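Local coordinates for aromatic-L-amino-acid decarboxylase (Catharanthus roseus, PDB 6EEW), which catalyses the pyridoxal phosphate-dependent decarboxylation of L-tryptophan to tryptamine and of 5-hydroxy-L-tryptophan to serotonin, at residues 25-28 / 29-33; 225-228 / 229-233. All coordinates share one frame; numbering follows the deposited sequence.

How the interactions relate
Interactions 1 and 2 are both short-range contacts within continuous pieces of chain, and they lie on opposite sides of the subunit's centre, with their own centres about 54 Å apart and their nearest atoms about 45 Å apart. Interaction 1 (25-28 with 29-33) belongs to the N-terminal helix 24-44, far from the tryptophan and cofactor sites, where it meets the second subunit of the homodimer. Interaction 2 (225-228 with 229-233) is a loop inside the cofactor-binding domain. It comes closer to the catalytic centre: the side chain of Thr225 is about 9 Å from that of His203, which binds L-tryptophan. Unlike interaction 1, it is touched by no other subunit.

Interaction 1: 25-28 / 29-33; sequences EEFR and KQAHR
Glu26 and Gln30, one helical turn apart on the N-terminal helix 24-44, join their side chains in an i to i+4 pair on top of the ordinary alpha-helical backbone bonds. The amide of Gln30 is turned almost perpendicular to the carboxylate, the two planes lying 82° apart. Gln30 NE2 donates to Glu26 OE2 at 3.0 Å, nearly in its own amide plane but tilted moderately from the carboxylate plane, on the anti side of that oxygen. Glu26 can offer this oxygen because its CG stands opposite the backbone N (chi1 -173°) and the chain then bends at chi2, while the Gln30 chain runs extended to meet it. The other oxygen, Glu26 OE1, lies 3.7 Å from the methylene carbon CD of Lys29. The Lys29 ammonium is farther off, so its attraction to the carboxylate is probably only a general electrostatic one.

Around the helix, Arg28 and His32 run side by side and point the same way, with guanidinium and imidazole planes 42° apart; Arg28 CG touches His32 NE2, 3.6 Å away. That nitrogen is hydrogen-bonded to Asp36 of the second subunit, which also forms a salt bridge with Arg28. Arg28 pairs with Asp40 of the second subunit as well, and His32 ND1 is hydrogen-bonded to ND1 of the second subunit's His32, so this side of the helix faces the dimer partner. The methyl of Ala31 sits over one face of the Phe27 ring, offset toward its rim, with Ala31 CB 4.3 Å from Phe27 CE1.

Arg28 grips the carboxylate of Glu25 in a side-on, bidentate salt bridge lying close to the guanidinium plane: Arg28 NE donates to Glu25 OE1 and Arg28 NH2 to Glu25 OE2, each at 2.9 Å and on the syn side of its oxygen.

Interaction 2: 225-228 / 229-233; sequences TTVE and TDFGI
Phe231 folds its ring back against residues 225-227, in a compact loop containing a type I' beta turn from Thr229 to Gly232. One ring face receives the peptide between Thr226 and Val227: Val227 N stands 3.4 Å from Phe231 CE1, displaced toward the rim, and Val227 CB adds an apolar touch at 3.9 Å from Phe231 CZ. Thr225 approaches from another direction, crossing at about a right angle, and its OG1 meets the rim of the ring, roughly level with it, 3.6 Å from Phe231 CD1. Phe231 CG lies beside its backbone N and opposite the carbonyl carbon (chi1 -57°), which brings the ring back under this peptide.

The carbonyl of Thr226 holds the backbone in this shape. Its oxygen accepts from Phe231 N at 2.9 Å and from Thr229 N at 3.1 Å, the two donors coming from opposite faces of the carbonyl plane. Asp230 N adds a bond to Val227 O, from well above that carbonyl's plane. An ST turn, with Thr226 OG1 accepting from Glu228 N, accompanies the start of the short 3-10 segment 227-228. In the type I' turn Gly232 N bonds to Thr229 O, and Thr229 OG1 adds a second link by donating to Gly232 O at 2.8 Å. Replacing Phe231 by an alanine removes the ring and is likely to leave the Thr226-Val227 peptide bare on that face, opening a gap beside Val227 CB.

Farther out, Thr225 OG1 is hydrogen-bonded to Asp200 and Gln201, and Phe231 also touches Gln201 and Val418. The loop connects strand 220-223, at the border of the seven-stranded sheet, with helix 235-247, and packs through Thr225 and Ile233 on Ser199 of the adjacent strand 194-199.

Interaction 1: 25-28 / 29-33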
loop_
_atom_site.group_PDB
_atom_site.type_symbol
_atom_site.label_atom_id
_atom_site.label_comp_id
_atom_site.label_asym_id
_atom_site.label_seq_id
_atom_site.Cartn_x
_atom_site.Cartn_y
_atom_site.Cartn_z
ATOM N N GLU A 25 -9.673 -25.911 10.897
ATOM C CA GLU A 25 -8.847 -26.631 11.871
ATOM C C GLU A 25 -7.406 -26.824 11.404
ATOM O O GLU A 25 -6.465 -26.674 12.202
ATOM C CB GLU A 25 -9.493 -27.972 12.226
ATOM C CG GLU A 25 -10.763 -27.778 13.046
ATOM C CD GLU A 25 -10.525 -26.847 14.254
ATOM O OE1 GLU A 25 -9.441 -26.943 14.882
ATOM O OE2 GLU A 25 -11.400 -25.997 14.549
ATOM N N GLU A 26 -7.194 -27.136 10.130
ATOM C CA GLU A 26 -5.823 -27.138 9.635
ATOM C C GLU A 26 -5.207 -25.755 9.763
ATOM O O GLU A 26 -4.022 -25.622 10.097
ATOM C CB GLU A 26 -5.761 -27.632 8.189
ATOM C CG GLU A 26 -4.330 -27.812 7.683
ATOM C CD GLU A 26 -3.569 -28.921 8.408
ATOM O OE1 GLU A 26 -4.118 -29.507 9.370
ATOM O OE2 GLU A 26 -2.409 -29.197 8.024
ATOM N N PHE A 27 -5.992 -24.716 9.465
ATOM C CA PHE A 27 -5.540 -23.344 9.669
ATOM C C PHE A 27 -5.085 -23.139 11.101
ATOM O O PHE A 27 -3.998 -22.610 11.355
ATOM C CB PHE A 27 -6.663 -22.364 9.317
ATOM C CG PHE A 27 -6.322 -20.936 9.586
ATOM C CD1 PHE A 27 -6.586 -20.370 10.822
ATOM C CD2 PHE A 27 -5.733 -20.150 8.611
ATOM C CE1 PHE A 27 -6.267 -19.061 11.081
ATOM C CE2 PHE A 27 -5.415 -18.837 8.863
ATOM C CZ PHE A 27 -5.680 -18.291 10.099
ATOM N N ARG A 28 -5.929 -23.527 12.056
ATOM C CA ARG A 28 -5.596 -23.357 13.460
ATOM C C ARG A 28 -4.253 -24.006 13.756
ATOM O O ARG A 28 -3.364 -23.391 14.360
ATOM C CB ARG A 28 -6.715 -23.955 14.318
ATOM C CG ARG A 28 -6.621 -23.658 15.807
ATOM C CD ARG A 28 -7.638 -24.484 16.610
ATOM N NE ARG A 28 -8.989 -24.366 16.061
ATOM C CZ ARG A 28 -9.815 -23.342 16.286
ATOM N NH1 ARG A 28 -9.438 -22.322 17.042
ATOM N NH2 ARG A 28 -11.018 -23.327 15.733
ATOM N N LYS A 29 -4.081 -25.247 13.302
ATOM C CA LYS A 29 -2.842 -25.982 13.548
ATOM C C LYS A 29 -1.629 -25.229 13.001
ATOM O O LYS A 29 -0.685 -24.896 13.738
ATOM C CB LYS A 29 -2.952 -27.363 12.897
ATOM C CG LYS A 29 -1.758 -28.278 13.072
ATOM C CD LYS A 29 -2.066 -29.667 12.503
ATOM C CE LYS A 29 -1.023 -30.703 12.906
ATOM N NZ LYS A 29 -1.437 -32.087 12.532
ATOM N N GLN A 30 -1.655 -24.932 11.702
ATOM C CA GLN A 30 -0.494 -24.325 11.062
ATOM C C GLN A 30 -0.197 -22.949 11.648
ATOM O O GLN A 30 0.971 -22.594 11.867
ATOM C CB GLN A 30 -0.717 -24.245 9.556
ATOM C CG GLN A 30 -0.997 -25.600 8.915
ATOM C CD GLN A 30 -1.260 -25.505 7.420
ATOM O OE1 GLN A 30 -1.198 -24.421 6.834
ATOM N NE2 GLN A 30 -1.569 -26.641 6.795
ATOM N N ALA A 31 -1.238 -22.161 11.919
ATOM C CA ALA A 31 -1.019 -20.830 12.468
ATOM C C ALA A 31 -0.424 -20.905 13.873
ATOM O O ALA A 31 0.471 -20.123 14.208
ATOM C CB ALA A 31 -2.322 -20.031 12.460
ATOM N N HIS A 32 -0.894 -21.831 14.712
ATOM C CA HIS A 32 -0.250 -21.989 16.013
ATOM C C HIS A 32 1.234 -22.289 15.838
ATOM O O HIS A 32 2.092 -21.744 16.561
ATOM C CB HIS A 32 -0.919 -23.105 16.822
ATOM C CG HIS A 32 -2.211 -22.711 17.468
ATOM N ND1 HIS A 32 -2.400 -21.491 18.074
ATOM C CD2 HIS A 32 -3.366 -23.399 17.648
ATOM C CE1 HIS A 32 -3.626 -21.426 18.563
ATOM N NE2 HIS A 32 -4.234 -22.571 18.319
ATOM N N ARG A 33 1.552 -23.166 14.882
ATOM C CA ARG A 33 2.951 -23.508 14.650
ATOM C C ARG A 33 3.753 -22.281 14.248
ATOM O O ARG A 33 4.885 -22.081 14.711
ATOM C CB ARG A 33 3.061 -24.596 13.582
ATOM C CG ARG A 33 4.493 -24.865 13.180
ATOM C CD ARG A 33 4.626 -25.952 12.143
ATOM N NE ARG A 33 6.039 -26.161 11.851
ATOM C CZ ARG A 33 6.516 -27.148 11.103
ATOM N NH1 ARG A 33 5.687 -28.031 10.560
ATOM N NH2 ARG A 33 7.826 -27.256 10.905
#

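Interaction 2: 225-228 / 229-233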
loop_
_atom_site.group_PDB
_atom_site.type_symbol
_atom_site.label_atom_id
_atom_site.label_comp_id
_atom_site.label_asym_id
_atom_site.label_seq_id
_atom_site.Cartn_x
_atom_site.Cartn_y
_atom_site.Cartn_z
ATOM N N THR A 225 20.467 24.439 2.814
ATOM C CA THR A 225 20.549 24.549 4.258
ATOM C C THR A 225 22.008 24.460 4.674
ATOM O O THR A 225 22.838 23.891 3.961
ATOM C CB THR A 225 19.762 23.451 4.968
ATOM O OG1 THR A 225 20.380 22.183 4.711
ATOM C CG2 THR A 225 18.320 23.437 4.507
ATOM N N THR A 226 22.311 25.045 5.829
ATOM C CA THR A 226 23.675 25.124 6.329
ATOM C C THR A 226 23.732 24.713 7.795
ATOM O O THR A 226 22.718 24.689 8.511
ATOM C CB THR A 226 24.244 26.535 6.147
ATOM O OG1 THR A 226 23.638 27.411 7.101
ATOM C CG2 THR A 226 23.958 27.050 4.743
ATOM N N VAL A 227 24.950 24.389 8.239
ATOM C CA VAL A 227 25.166 24.051 9.640
ATOM C C VAL A 227 24.708 25.174 10.568
ATOM O O VAL A 227 24.372 24.917 11.730
ATOM C CB VAL A 227 26.654 23.706 9.878
ATOM C CG1 VAL A 227 27.535 24.943 9.681
ATOM C CG2 VAL A 227 26.848 23.086 11.260
ATOM N N GLU A 228 24.642 26.413 10.070
ATOM C CA GLU A 228 24.249 27.532 10.921
ATOM C C GLU A 228 22.815 27.398 11.429
ATOM O O GLU A 228 22.482 27.944 12.488
ATOM C CB GLU A 228 24.430 28.845 10.160
ATOM C CG GLU A 228 25.875 29.157 9.816
ATOM C CD GLU A 228 26.741 29.323 11.066
ATOM O OE1 GLU A 228 26.190 29.631 12.155
ATOM O OE2 GLU A 228 27.973 29.142 10.961
ATOM N N THR A 229 21.953 26.690 10.706
ATOM C CA THR A 229 20.597 26.420 11.176
ATOM C C THR A 229 20.399 24.952 11.544
ATOM O O THR A 229 19.258 24.479 11.631
ATOM C CB THR A 229 19.566 26.838 10.127
ATOM O OG1 THR A 229 19.846 26.177 8.885
ATOM C CG2 THR A 229 19.635 28.352 9.905
ATOM N N ASP A 230 21.494 24.217 11.754
ATOM C CA ASP A 230 21.444 22.770 11.946
ATOM C C ASP A 230 20.751 22.075 10.776
ATOM O O ASP A 230 20.050 21.073 10.960
ATOM C CB ASP A 230 20.766 22.404 13.265
ATOM C CG ASP A 230 21.523 22.947 14.478
ATOM O OD1 ASP A 230 22.768 23.097 14.389
ATOM O OD2 ASP A 230 20.877 23.185 15.526
ATOM N N PHE A 231 20.945 22.618 9.571
ATOM C CA PHE A 231 20.411 22.051 8.330
ATOM C C PHE A 231 18.892 21.974 8.358
ATOM O O PHE A 231 18.291 21.062 7.784
ATOM C CB PHE A 231 21.023 20.680 8.029
ATOM C CG PHE A 231 22.524 20.703 7.945
ATOM C CD1 PHE A 231 23.164 21.263 6.846
ATOM C CD2 PHE A 231 23.296 20.174 8.969
ATOM C CE1 PHE A 231 24.550 21.297 6.767
ATOM C CE2 PHE A 231 24.677 20.198 8.893
ATOM C CZ PHE A 231 25.306 20.762 7.794
ATOM N N GLY A 232 18.278 22.892 9.093
ATOM C CA GLY A 232 16.864 23.148 8.963
ATOM C C GLY A 232 16.634 24.300 8.014
ATOM O O GLY A 232 17.544 25.085 7.753
ATOM N N ILE A 233 15.429 24.380 7.453
ATOM C CA ILE A 233 15.136 25.435 6.486
ATOM C C ILE A 233 15.163 26.802 7.160
ATOM O O ILE A 233 14.538 27.019 8.207
ATOM C CB ILE A 233 13.789 25.183 5.795
ATOM C CG1 ILE A 233 13.865 23.914 4.940
ATOM C CG2 ILE A 233 13.411 26.387 4.929
ATOM C CD1 ILE A 233 12.633 23.665 4.090
#